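Local coordinates for putative lipoprotein (Pseudomonas protegens, PDB 4KT3) that probably acts as a type VI secretion immunity protein, binding a partner peptidoglycan glycoside hydrolase effector and so guarding the cell against its activity, at residues L87-T92 with Q110-M114; P42-G48 with D64-N70; P58-Y62 with Q127-L131; Y79-F83 with W93-S97. All blocks are in the same frame, centred on the assembly; numbering follows the deposited sequence.

Contact 1: L87-T92 with Q110-M114; sequences LNTGDT and QRRVM
Thr89 and Gly90, in the loop that turns strand 78-86 back into strand 92-94, run against one side of helix 104-117, with Thr89 CA 5.1 Å from Met114 CA and Gly90 CA just as near Gln110 CA. Gly90 has positive phi (73°), and its bare alpha carbon lets the helix come this close. Gln110 makes the main polar link. Its chain runs out extended, sliding CB and CG past Thr89 O, and its NE2 donates to Gly90 O at 2.9 Å. The bond is nearly straight at nitrogen (168°), yet the donor stands above the carbonyl plane, while Thr92 OG1 gives its proton to the same oxygen from the opposite face. The second N-H of Gln110 NE2 meets a water that accepts from Thr92 N and donates to Asp91 OD1; OD1 also salt-bridges Arg100, and Asp91 OD2 bonds Trp93 NE1. Val113 CG1 packs 3.6 Å from Asn88 O. The selenomethionine Met114 lays CG across Thr89, 3.8 Å from Thr89 CB. Thr89 OG1 is used within the loop, accepting from Asp91 N in an ST turn, and also bonds Glu124. The amide of Gln110 is held at both ends, since Arg107 binds its OE1. Gln110 NE2 and Thr92 OG1 together grip the buried Gly90 carbonyl, and the shared water completes a polar seam where the hairpin loop meets the helix.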
loop_
_atom_site.group_PDB
_atom_site.type_symbol
_atom_site.label_atom_id
_atom_site.label_comp_id
_atom_site.label_asym_id
_atom_site.label_seq_id
_atom_site.Cartn_x
_atom_site.Cartn_y
_atom_site.Cartn_z
ATOM N N LEU B 87 -1.659 16.069 7.602
ATOM C CA LEU B 87 -1.943 16.494 8.961
ATOM C C LEU B 87 -2.445 17.926 9.014
ATOM O O LEU B 87 -3.194 18.283 9.914
ATOM C CB LEU B 87 -0.678 16.430 9.817
ATOM C CG LEU B 87 -0.225 15.099 10.373
ATOM C CD1 LEU B 87 0.228 14.205 9.247
ATOM C CD2 LEU B 87 0.903 15.336 11.364
ATOM N N ASN B 88 -1.999 18.753 8.076
ATOM C CA ASN B 88 -2.281 20.181 8.152
ATOM C C ASN B 88 -3.474 20.652 7.328
ATOM O O ASN B 88 -3.999 21.738 7.581
ATOM C CB ASN B 88 -1.041 20.993 7.771
ATOM C CG ASN B 88 -0.049 21.110 8.918
ATOM O OD1 ASN B 88 -0.430 21.099 10.087
ATOM N ND2 ASN B 88 1.228 21.218 8.583
ATOM N N THR B 89 -3.890 19.866 6.336
ATOM C CA THR B 89 -5.007 20.272 5.473
ATOM C C THR B 89 -6.064 19.194 5.255
ATOM O O THR B 89 -7.146 19.488 4.743
ATOM C CB THR B 89 -4.527 20.647 4.074
ATOM O OG1 THR B 89 -4.042 19.462 3.433
ATOM C CG2 THR B 89 -3.422 21.696 4.118
ATOM N N GLY B 90 -5.750 17.953 5.624
ATOM C CA GLY B 90 -6.610 16.825 5.331
ATOM C C GLY B 90 -6.612 16.403 3.870
ATOM O O GLY B 90 -7.386 15.522 3.483
ATOM N N ASP B 91 -5.771 17.029 3.047
ATOM C CA ASP B 91 -5.636 16.599 1.650
ATOM C C ASP B 91 -5.331 15.108 1.640
ATOM O O ASP B 91 -4.394 14.657 2.324
ATOM C CB ASP B 91 -4.511 17.375 0.955
ATOM C CG ASP B 91 -4.598 17.334 -0.568
ATOM O OD1 ASP B 91 -5.712 17.174 -1.127
ATOM O OD2 ASP B 91 -3.533 17.487 -1.205
ATOM N N THR B 92 -6.075 14.360 0.822
ATOM C CA THR B 92 -5.980 12.903 0.801
ATOM C C THR B 92 -5.681 12.384 -0.605
ATOM O O THR B 92 -6.402 12.688 -1.557
ATOM C CB THR B 92 -7.266 12.266 1.353
ATOM O OG1 THR B 92 -7.458 12.700 2.700
ATOM C CG2 THR B 92 -7.208 10.733 1.313
ATOM N N GLN B 110 -11.904 19.395 5.000
ATOM C CA GLN B 110 -10.599 19.993 4.745
ATOM C C GLN B 110 -10.614 21.496 5.017
ATOM O O GLN B 110 -9.665 22.031 5.585
ATOM C CB GLN B 110 -10.152 19.693 3.318
ATOM C CG GLN B 110 -9.873 18.198 3.131
ATOM C CD GLN B 110 -9.819 17.751 1.684
ATOM O OE1 GLN B 110 -10.423 18.357 0.807
ATOM N NE2 GLN B 110 -9.099 16.664 1.434
ATOM N N ARG B 111 -11.691 22.180 4.643
ATOM C CA ARG B 111 -11.775 23.602 4.939
ATOM C C ARG B 111 -11.804 23.832 6.449
ATOM O O ARG B 111 -11.281 24.832 6.937
ATOM C CB ARG B 111 -13.001 24.241 4.281
ATOM C CG ARG B 111 -12.916 24.329 2.761
ATOM C CD ARG B 111 -14.089 25.120 2.171
ATOM N NE ARG B 111 -15.378 24.479 2.418
ATOM C CZ ARG B 111 -15.980 23.615 1.601
ATOM N NH1 ARG B 111 -15.420 23.258 0.458
ATOM N NH2 ARG B 111 -17.164 23.106 1.932
ATOM N N ARG B 112 -12.437 22.922 7.185
ATOM C CA ARG B 112 -12.489 23.034 8.639
ATOM C C ARG B 112 -11.100 22.816 9.231
ATOM O O ARG B 112 -10.676 23.548 10.123
ATOM C CB ARG B 112 -13.481 22.024 9.211
ATOM C CG ARG B 112 -13.526 21.952 10.721
ATOM C CD ARG B 112 -14.354 20.753 11.192
ATOM N NE ARG B 112 -15.605 20.593 10.449
ATOM C CZ ARG B 112 -16.384 19.516 10.528
ATOM N NH1 ARG B 112 -17.500 19.447 9.814
ATOM N NH2 ARG B 112 -16.048 18.501 11.318
ATOM N N VAL B 113 -10.390 21.813 8.725
ATOM C CA VAL B 113 -9.043 21.531 9.201
ATOM C C VAL B 113 -8.142 22.736 8.947
ATOM O O VAL B 113 -7.418 23.175 9.838
ATOM C CB VAL B 113 -8.463 20.293 8.514
ATOM C CG1 VAL B 113 -6.982 20.133 8.840
ATOM C CG2 VAL B 113 -9.243 19.062 8.936
HETATM N N MSE B 114 -8.203 23.281 7.736
HETATM C CA MSE B 114 -7.349 24.411 7.365
HETATM C C MSE B 114 -7.661 25.665 8.176
HETATM O O MSE B 114 -6.761 26.450 8.469
HETATM C CB MSE B 114 -7.445 24.698 5.859
HETATM C CG MSE B 114 -6.687 23.661 5.018
HETATM SE SE MSE B 114 -6.599 24.085 3.141
HETATM C CE MSE B 114 -8.476 23.772 2.684
HETATM O O HOH W 1 -8.089 15.531 -1.001
#

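Contact 2: P42-G48 with D64-N70; sequences PGVFIDG and DFSLGYN
The Phe45 ring lies flat over the backbone of Gly68, whose CA sits 3.8 Å from the ring centroid and 23° off its normal, a CH-pi contact. With CG placed between the backbone N and the carbonyl carbon (chi1 61°), the ring swings across onto the neighbouring strand, and Gly68, having no side chain, lets it settle there. Ser66 OG lies at the ring's edge, 4.0 Å from Phe45 CE1. Farther along this face Ser66 OG packs against Asp47 CB at 3.3 Å, and a water joins that hydroxyl to Asp47 OD2; the other oxygen, Asp47 OD1, takes the N-H of Asp49. On the other face Leu67 CD1 touches both Val44 CG1 and Ile46 CG1, 3.9 Å from the latter. Val44 CG2 meets Tyr69 CD1, and the edge of that tyrosine ring carries Pro42 O in its plane. The Phe65 ring comes obliquely to Gly48 CA, 3.5 Å from its CD1, and to Ile46 CG2. Beneath these side chains the antiparallel strands 44-47 and 62-69 form a regular ladder, with Phe45-Gly68 and Asp47-Ser66 as hydrogen-bonded pairs; Asp47 N donates to Ser66 O at 2.8 Å. Asn70 N extends the ladder to Gly43 O, and a water links that oxygen to Asn70 ND2. Apolar packing carries the strand pair into the fold, Ile46 and Phe65 reaching helix 21-34, while Ser66 packs on Gln71 of the partner chain and Asn70 OD1 bonds both Thr77 and the partner's His88, tying the sheet to the bound protein.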
loop_
_atom_site.group_PDB
_atom_site.type_symbol
_atom_site.label_atom_id
_atom_site.label_comp_id
_atom_site.label_asym_id
_atom_site.label_seq_id
_atom_site.Cartn_x
_atom_site.Cartn_y
_atom_site.Cartn_z
ATOM N N PRO B 42 -17.166 -7.941 6.181
ATOM C CA PRO B 42 -16.194 -8.723 6.956
ATOM C C PRO B 42 -14.874 -8.960 6.220
ATOM O O PRO B 42 -14.856 -9.221 5.020
ATOM C CB PRO B 42 -16.937 -10.041 7.221
ATOM C CG PRO B 42 -18.382 -9.662 7.161
ATOM C CD PRO B 42 -18.462 -8.631 6.072
ATOM N N GLY B 43 -13.774 -8.851 6.956
ATOM C CA GLY B 43 -12.449 -9.045 6.390
ATOM C C GLY B 43 -11.783 -7.770 5.915
ATOM O O GLY B 43 -10.584 -7.768 5.668
ATOM N N VAL B 44 -12.548 -6.687 5.797
ATOM C CA VAL B 44 -12.001 -5.414 5.341
ATOM C C VAL B 44 -11.414 -4.621 6.508
ATOM O O VAL B 44 -11.965 -4.617 7.609
ATOM C CB VAL B 44 -13.075 -4.564 4.646
ATOM C CG1 VAL B 44 -12.515 -3.213 4.251
ATOM C CG2 VAL B 44 -13.625 -5.293 3.425
ATOM N N PHE B 45 -10.298 -3.947 6.266
ATOM C CA PHE B 45 -9.662 -3.151 7.313
ATOM C C PHE B 45 -8.962 -1.930 6.748
ATOM O O PHE B 45 -8.552 -1.915 5.598
ATOM C CB PHE B 45 -8.612 -3.988 8.031
ATOM C CG PHE B 45 -7.516 -4.466 7.125
ATOM C CD1 PHE B 45 -6.463 -3.631 6.798
ATOM C CD2 PHE B 45 -7.556 -5.737 6.579
ATOM C CE1 PHE B 45 -5.460 -4.048 5.962
ATOM C CE2 PHE B 45 -6.555 -6.171 5.738
ATOM C CZ PHE B 45 -5.501 -5.327 5.421
ATOM N N ILE B 46 -8.836 -0.906 7.583
ATOM C CA ILE B 46 -7.921 0.186 7.335
ATOM C C ILE B 46 -6.809 0.072 8.362
ATOM O O ILE B 46 -7.076 -0.048 9.555
ATOM C CB ILE B 46 -8.617 1.552 7.472
ATOM C CG1 ILE B 46 -9.625 1.738 6.338
ATOM C CG2 ILE B 46 -7.596 2.692 7.459
ATOM C CD1 ILE B 46 -10.456 2.992 6.459
ATOM N N ASP B 47 -5.566 0.123 7.891
ATOM C CA ASP B 47 -4.401 -0.012 8.753
ATOM C C ASP B 47 -3.547 1.251 8.683
ATOM O O ASP B 47 -3.025 1.594 7.616
ATOM C CB ASP B 47 -3.579 -1.202 8.274
ATOM C CG ASP B 47 -2.475 -1.592 9.229
ATOM O OD1 ASP B 47 -2.192 -0.858 10.191
ATOM O OD2 ASP B 47 -1.873 -2.659 8.993
ATOM N N GLY B 48 -3.380 1.927 9.817
ATOM C CA GLY B 48 -2.551 3.120 9.865
ATOM C C GLY B 48 -1.181 2.885 10.480
ATOM O O GLY B 48 -0.414 3.831 10.654
ATOM N N ASP B 64 0.010 7.773 6.601
ATOM C CA ASP B 64 -0.339 6.807 5.558
ATOM C C ASP B 64 -1.252 5.701 6.096
ATOM O O ASP B 64 -1.150 5.299 7.269
ATOM C CB ASP B 64 0.915 6.150 4.976
ATOM C CG ASP B 64 1.779 7.098 4.163
ATOM O OD1 ASP B 64 1.471 8.304 4.052
ATOM O OD2 ASP B 64 2.812 6.610 3.655
ATOM N N PHE B 65 -2.120 5.188 5.223
ATOM C CA PHE B 65 -3.083 4.156 5.588
ATOM C C PHE B 65 -3.237 3.175 4.447
ATOM O O PHE B 65 -3.257 3.570 3.279
ATOM C CB PHE B 65 -4.464 4.766 5.869
ATOM C CG PHE B 65 -4.464 5.753 6.979
ATOM C CD1 PHE B 65 -4.681 5.340 8.286
ATOM C CD2 PHE B 65 -4.228 7.101 6.727
ATOM C CE1 PHE B 65 -4.667 6.250 9.321
ATOM C CE2 PHE B 65 -4.216 8.011 7.762
ATOM C CZ PHE B 65 -4.445 7.587 9.058
ATOM N N SER B 66 -3.345 1.895 4.779
ATOM C CA SER B 66 -3.667 0.901 3.767
ATOM C C SER B 66 -5.102 0.434 3.950
ATOM O O SER B 66 -5.614 0.385 5.070
ATOM C CB SER B 66 -2.713 -0.287 3.849
ATOM O OG SER B 66 -2.933 -1.036 5.018
ATOM N N LEU B 67 -5.747 0.108 2.833
ATOM C CA LEU B 67 -7.087 -0.446 2.824
ATOM C C LEU B 67 -6.981 -1.846 2.243
ATOM O O LEU B 67 -6.475 -2.039 1.136
ATOM C CB LEU B 67 -7.997 0.407 1.962
ATOM C CG LEU B 67 -9.413 -0.125 1.737
ATOM C CD1 LEU B 67 -10.187 -0.216 3.046
ATOM C CD2 LEU B 67 -10.129 0.763 0.734
ATOM N N GLY B 68 -7.433 -2.832 2.997
ATOM C CA GLY B 68 -7.227 -4.206 2.595
ATOM C C GLY B 68 -8.346 -5.139 2.978
ATOM O O GLY B 68 -9.299 -4.749 3.644
ATOM N N TYR B 69 -8.177 -6.395 2.580
ATOM C CA TYR B 69 -9.224 -7.378 2.637
ATOM C C TYR B 69 -8.627 -8.773 2.756
ATOM O O TYR B 69 -7.816 -9.166 1.920
ATOM C CB TYR B 69 -10.034 -7.265 1.347
ATOM C CG TYR B 69 -11.082 -8.325 1.174
ATOM C CD1 TYR B 69 -12.037 -8.528 2.150
ATOM C CD2 TYR B 69 -11.129 -9.108 0.023
ATOM C CE1 TYR B 69 -13.011 -9.480 2.010
ATOM C CE2 TYR B 69 -12.106 -10.075 -0.133
ATOM C CZ TYR B 69 -13.049 -10.257 0.874
ATOM O OH TYR B 69 -14.050 -11.204 0.769
ATOM N N ASN B 70 -9.043 -9.528 3.776
ATOM C CA ASN B 70 -8.652 -10.938 3.891
ATOM C C ASN B 70 -9.851 -11.848 3.650
ATOM O O ASN B 70 -10.863 -11.793 4.371
ATOM C CB ASN B 70 -8.025 -11.250 5.255
ATOM C CG ASN B 70 -6.616 -10.710 5.398
ATOM O OD1 ASN B 70 -5.698 -11.122 4.677
ATOM N ND2 ASN B 70 -6.431 -9.784 6.336
HETATM O O HOH W 2 -8.657 -8.950 7.872
HETATM O O HOH W 3 -1.255 -2.840 5.840
HETATM O O HOH W 4 -0.750 6.341 9.795
#

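Contact 3: P58-Y62 with Q127-L131; sequences PHPGY and QREGL
A type II turn, closed by Tyr62 N on His59 O at 3.0 Å, brings His59 and Tyr62 against residues 127-131, at the end of the chain's last helix, with no direct hydrogen bond between the segments. Leu131 reaches both rings with one methyl. Its CD2 lies over one face of Tyr62, 4.1 Å from the ring centroid and 18° off the normal, and the same methyl reaches His59 CB at 3.7 Å. The imidazole turns its edge to Gly130 O, which lies 3.4 Å from His59 CD2. Tyr62 extends beside the helix until its OH comes within 3.2 Å of Arg128 CB, the ring and guanidinium planes almost perpendicular. Water makes the polar links: one donates to both Pro60 O and Gln127 O, and another accepts from Tyr62 OH and Arg128 NH1. Arg128 is tied further to Leu121 O and Glu134, and His59 to Asp64 and, through NE2, to Asn34 of the partner chain. The turn leads into strand 62-69 with helix 125-129 packed on it, Ser84 and Ser86 of strand 78-86 bordering Tyr62, and Trp93 of strand 92-94 touching both Arg128 and Leu131.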
loop_
_atom_site.group_PDB
_atom_site.type_symbol
_atom_site.label_atom_id
_atom_site.label_comp_id
_atom_site.label_asym_id
_atom_site.label_seq_id
_atom_site.Cartn_x
_atom_site.Cartn_y
_atom_site.Cartn_z
ATOM N N PRO B 58 5.824 7.349 6.796
ATOM C CA PRO B 58 6.690 7.256 5.609
ATOM C C PRO B 58 6.762 8.508 4.746
ATOM O O PRO B 58 7.755 8.681 4.025
ATOM C CB PRO B 58 6.070 6.099 4.812
ATOM C CG PRO B 58 5.383 5.252 5.853
ATOM C CD PRO B 58 4.811 6.276 6.814
ATOM N N HIS B 59 5.734 9.356 4.792
ATOM C CA HIS B 59 5.686 10.553 3.953
ATOM C C HIS B 59 5.494 11.784 4.811
ATOM O O HIS B 59 4.397 12.034 5.295
ATOM C CB HIS B 59 4.581 10.423 2.906
ATOM C CG HIS B 59 4.870 9.330 1.934
ATOM N ND1 HIS B 59 4.363 8.054 2.071
ATOM C CD2 HIS B 59 5.701 9.296 0.867
ATOM C CE1 HIS B 59 4.847 7.288 1.111
ATOM N NE2 HIS B 59 5.669 8.016 0.373
ATOM N N PRO B 60 6.591 12.514 5.045
ATOM C CA PRO B 60 6.550 13.699 5.906
ATOM C C PRO B 60 5.394 14.633 5.556
ATOM O O PRO B 60 5.176 14.943 4.381
ATOM C CB PRO B 60 7.892 14.361 5.622
ATOM C CG PRO B 60 8.811 13.184 5.336
ATOM C CD PRO B 60 7.959 12.204 4.583
ATOM N N GLY B 61 4.651 15.053 6.576
ATOM C CA GLY B 61 3.498 15.920 6.374
ATOM C C GLY B 61 2.175 15.177 6.313
ATOM O O GLY B 61 1.110 15.807 6.345
ATOM N N TYR B 62 2.248 13.846 6.214
ATOM C CA TYR B 62 1.071 12.987 6.043
ATOM C C TYR B 62 1.102 11.813 7.023
ATOM O O TYR B 62 2.162 11.441 7.544
ATOM C CB TYR B 62 1.026 12.409 4.607
ATOM C CG TYR B 62 0.992 13.471 3.541
ATOM C CD1 TYR B 62 2.160 14.092 3.122
ATOM C CD2 TYR B 62 -0.201 13.862 2.961
ATOM C CE1 TYR B 62 2.131 15.110 2.181
ATOM C CE2 TYR B 62 -0.245 14.871 2.020
ATOM C CZ TYR B 62 0.918 15.483 1.623
ATOM O OH TYR B 62 0.882 16.494 0.687
ATOM N N GLN B 127 6.216 18.830 0.607
ATOM C CA GLN B 127 5.861 17.545 1.190
ATOM C C GLN B 127 4.979 16.780 0.209
ATOM O O GLN B 127 5.112 15.565 0.077
ATOM C CB GLN B 127 5.167 17.723 2.545
ATOM C CG GLN B 127 6.094 18.198 3.668
ATOM C CD GLN B 127 6.536 19.633 3.503
ATOM O OE1 GLN B 127 5.763 20.497 3.089
ATOM N NE2 GLN B 127 7.800 19.897 3.822
ATOM N N ARG B 128 4.065 17.473 -0.462
ATOM C CA ARG B 128 3.208 16.807 -1.428
ATOM C C ARG B 128 4.045 16.220 -2.558
ATOM O O ARG B 128 3.785 15.100 -3.013
ATOM C CB ARG B 128 2.121 17.750 -1.983
ATOM C CG ARG B 128 1.156 17.064 -2.948
ATOM C CD ARG B 128 -0.086 17.912 -3.223
ATOM N NE ARG B 128 0.273 19.260 -3.652
ATOM C CZ ARG B 128 0.196 20.355 -2.898
ATOM N NH1 ARG B 128 -0.253 20.308 -1.650
ATOM N NH2 ARG B 128 0.580 21.519 -3.399
ATOM N N GLU B 129 5.064 16.956 -2.995
ATOM C CA GLU B 129 5.962 16.453 -4.036
ATOM C C GLU B 129 6.621 15.155 -3.595
ATOM O O GLU B 129 6.898 14.282 -4.419
ATOM C CB GLU B 129 7.014 17.497 -4.406
ATOM C CG GLU B 129 6.407 18.668 -5.183
ATOM C CD GLU B 129 7.344 19.853 -5.339
ATOM O OE1 GLU B 129 8.484 19.790 -4.834
ATOM O OE2 GLU B 129 6.925 20.853 -5.965
ATOM N N GLY B 130 6.839 15.032 -2.290
ATOM C CA GLY B 130 7.359 13.812 -1.694
ATOM C C GLY B 130 6.466 12.583 -1.806
ATOM O O GLY B 130 6.913 11.473 -1.471
ATOM N N LEU B 131 5.220 12.752 -2.254
ATOM C CA LEU B 131 4.369 11.597 -2.547
ATOM C C LEU B 131 4.687 10.999 -3.919
ATOM O O LEU B 131 4.271 9.891 -4.230
ATOM C CB LEU B 131 2.882 11.971 -2.496
ATOM C CG LEU B 131 2.383 12.625 -1.208
ATOM C CD1 LEU B 131 0.883 12.935 -1.327
ATOM C CD2 LEU B 131 2.669 11.736 -0.013
HETATM O O HOH W 5 6.220 13.875 2.030
HETATM O O HOH W 6 -1.207 18.098 0.078
#

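Contact 4: Y79-F83 with W93-S97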
loop_
_atom_site.group_PDB
_atom_site.type_symbol
_atom_site.label_atom_id
_atom_site.label_comp_id
_atom_site.label_asym_id
_atom_site.label_seq_id
_atom_site.Cartn_x
_atom_site.Cartn_y
_atom_site.Cartn_z
ATOM N N TYR B 79 -5.021 -5.907 -1.294
ATOM C CA TYR B 79 -5.009 -4.480 -0.948
ATOM C C TYR B 79 -5.692 -3.633 -2.016
ATOM O O TYR B 79 -5.535 -3.863 -3.213
ATOM C CB TYR B 79 -3.582 -4.010 -0.679
ATOM C CG TYR B 79 -2.978 -4.717 0.512
ATOM C CD1 TYR B 79 -3.173 -4.238 1.800
ATOM C CD2 TYR B 79 -2.259 -5.900 0.351
ATOM C CE1 TYR B 79 -2.636 -4.903 2.895
ATOM C CE2 TYR B 79 -1.720 -6.557 1.425
ATOM C CZ TYR B 79 -1.917 -6.065 2.696
ATOM O OH TYR B 79 -1.371 -6.723 3.755
ATOM N N TRP B 80 -6.491 -2.681 -1.562
ATOM C CA TRP B 80 -7.318 -1.877 -2.445
ATOM C C TRP B 80 -6.818 -0.438 -2.547
ATOM O O TRP B 80 -7.181 0.288 -3.471
ATOM C CB TRP B 80 -8.758 -1.869 -1.923
ATOM C CG TRP B 80 -9.455 -3.203 -2.013
ATOM C CD1 TRP B 80 -9.099 -4.274 -2.781
ATOM C CD2 TRP B 80 -10.640 -3.588 -1.308
ATOM N NE1 TRP B 80 -9.997 -5.307 -2.594
ATOM C CE2 TRP B 80 -10.947 -4.911 -1.691
ATOM C CE3 TRP B 80 -11.463 -2.945 -0.383
ATOM C CZ2 TRP B 80 -12.050 -5.601 -1.186
ATOM C CZ3 TRP B 80 -12.561 -3.631 0.117
ATOM C CH2 TRP B 80 -12.842 -4.945 -0.284
ATOM N N GLY B 81 -6.012 -0.011 -1.586
ATOM C CA GLY B 81 -5.481 1.336 -1.627
ATOM C C GLY B 81 -4.383 1.604 -0.616
ATOM O O GLY B 81 -4.332 0.986 0.448
ATOM N N LEU B 82 -3.518 2.552 -0.962
ATOM C CA LEU B 82 -2.518 3.100 -0.062
ATOM C C LEU B 82 -2.722 4.604 -0.119
ATOM O O LEU B 82 -2.614 5.203 -1.184
ATOM C CB LEU B 82 -1.097 2.738 -0.513
ATOM C CG LEU B 82 0.048 3.369 0.297
ATOM C CD1 LEU B 82 -0.032 3.011 1.775
ATOM C CD2 LEU B 82 1.422 2.951 -0.259
ATOM N N PHE B 83 -3.030 5.206 1.024
ATOM C CA PHE B 83 -3.441 6.604 1.085
ATOM C C PHE B 83 -2.521 7.410 1.978
ATOM O O PHE B 83 -1.993 6.900 2.967
ATOM C CB PHE B 83 -4.868 6.704 1.635
ATOM C CG PHE B 83 -5.874 5.921 0.843
ATOM C CD1 PHE B 83 -6.175 4.607 1.183
ATOM C CD2 PHE B 83 -6.508 6.489 -0.250
ATOM C CE1 PHE B 83 -7.103 3.876 0.438
ATOM C CE2 PHE B 83 -7.441 5.763 -0.994
ATOM C CZ PHE B 83 -7.733 4.461 -0.648
ATOM N N TRP B 93 -4.605 11.604 -0.712
ATOM C CA TRP B 93 -4.177 11.025 -1.977
ATOM C C TRP B 93 -4.087 9.509 -1.901
ATOM O O TRP B 93 -3.653 8.948 -0.898
ATOM C CB TRP B 93 -2.788 11.549 -2.359
ATOM C CG TRP B 93 -2.775 12.961 -2.833
ATOM C CD1 TRP B 93 -2.862 14.088 -2.062
ATOM C CD2 TRP B 93 -2.664 13.404 -4.184
ATOM N NE1 TRP B 93 -2.818 15.209 -2.855
ATOM C CE2 TRP B 93 -2.698 14.817 -4.165
ATOM C CE3 TRP B 93 -2.542 12.749 -5.410
ATOM C CZ2 TRP B 93 -2.607 15.579 -5.324
ATOM C CZ3 TRP B 93 -2.449 13.510 -6.561
ATOM C CH2 TRP B 93 -2.494 14.909 -6.510
ATOM N N GLU B 94 -4.473 8.851 -2.987
ATOM C CA GLU B 94 -4.122 7.452 -3.189
ATOM C C GLU B 94 -2.798 7.492 -3.946
ATOM O O GLU B 94 -2.741 8.003 -5.067
ATOM C CB GLU B 94 -5.197 6.733 -3.998
ATOM C CG GLU B 94 -5.322 5.245 -3.679
ATOM C CD GLU B 94 -4.170 4.419 -4.222
ATOM O OE1 GLU B 94 -3.515 4.869 -5.178
ATOM O OE2 GLU B 94 -3.907 3.317 -3.689
ATOM N N ILE B 95 -1.733 6.982 -3.332
ATOM C CA ILE B 95 -0.385 7.282 -3.813
ATOM C C ILE B 95 0.233 6.213 -4.732
ATOM O O ILE B 95 1.392 6.328 -5.143
ATOM C CB ILE B 95 0.570 7.662 -2.652
ATOM C CG1 ILE B 95 0.696 6.541 -1.612
ATOM C CG2 ILE B 95 0.082 8.931 -1.978
ATOM C CD1 ILE B 95 1.854 6.769 -0.636
ATOM N N ASN B 96 -0.545 5.187 -5.071
ATOM C CA ASN B 96 -0.156 4.279 -6.141
ATOM C C ASN B 96 -0.775 4.705 -7.476
ATOM O O ASN B 96 -0.077 4.818 -8.479
ATOM C CB ASN B 96 -0.529 2.841 -5.781
ATOM C CG ASN B 96 0.441 2.237 -4.806
ATOM O OD1 ASN B 96 1.637 2.541 -4.847
ATOM N ND2 ASN B 96 -0.052 1.391 -3.918
ATOM N N SER B 97 -2.079 4.968 -7.468
ATOM C CA SER B 97 -2.769 5.506 -8.637
ATOM C C SER B 97 -2.534 7.003 -8.804
ATOM O O SER B 97 -2.822 7.567 -9.856
ATOM C CB SER B 97 -4.267 5.235 -8.529
ATOM O OG SER B 97 -4.833 5.947 -7.440
#
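Glu94 sends its side chain back across the neighbouring strand, with its carboxylate plane almost at right angles (86°) to the Phe83 ring. CG leaves roughly opposite the backbone N (chi1 -150°) and the chain then bends at chi2, which sets Glu94 CG 3.5 Å from Phe83 CE2 and carries the acid beyond the ring to the backbone of Leu82. There Glu94 OE2 accepts from Leu82 N at 2.9 Å, a straight bond that arrives on the anti side of the oxygen, tilted 35° out of the carboxylate plane. Glu94 OE1 works within its own segment, taking protons from Asn96 N, Ser97 N and Ser97 OG; the Ser97 N bond is 2.7 Å long and runs nearly along the C-O axis, whereas the other two come from above the carboxylate plane. With both oxygens so engaged, the carboxylate is fixed in rotation and pins the turn after the strand. Leu82 and Ile95 meet on another side, CG to CG1 at 3.8 Å, while Ile95 N donates to Leu82 O at 2.9 Å. Asn96 ND2 rests 3.8 Å from Leu82 CB. Glu94 OE2 and Asn96 ND2 both also bond Tyr163 of the partner chain, so the turn forms part of the interface. Phe83 and Glu94 are a non-hydrogen-bonded pair of the hairpin between strands 78-86 and 92-94. Upstream, Trp80 and Gly81 both face Leu67 in a classic beta bulge toward strand 62-69, and the Phe83 ring reaches Leu28 and Leu32 of helix 21-34.

Contacts 2 and 4 belong to one antiparallel sheet, in strand order 44-47, 62-69, 78-86, 92-94, and their centres lie 11 Å apart; backbone bonds such as Phe65 O to Phe83 N connect them directly. Contact 1 sits 22 Å from contact 2, centre to centre, where the loop of the same hairpin meets helix 104-117. Contact 3, about 14 Å centre to centre from both contacts 1 and 4, encloses both along the chain. Contact 2 closes before contacts 1 and 4 open, and those two alternate their segments. Contacts 2, 3 and 4 all reach the partner chain, whereas contact 1 touches none of it, consistent with a docking surface made by the sheet and adjoining loops, with helix 21-34 packed against the sheet.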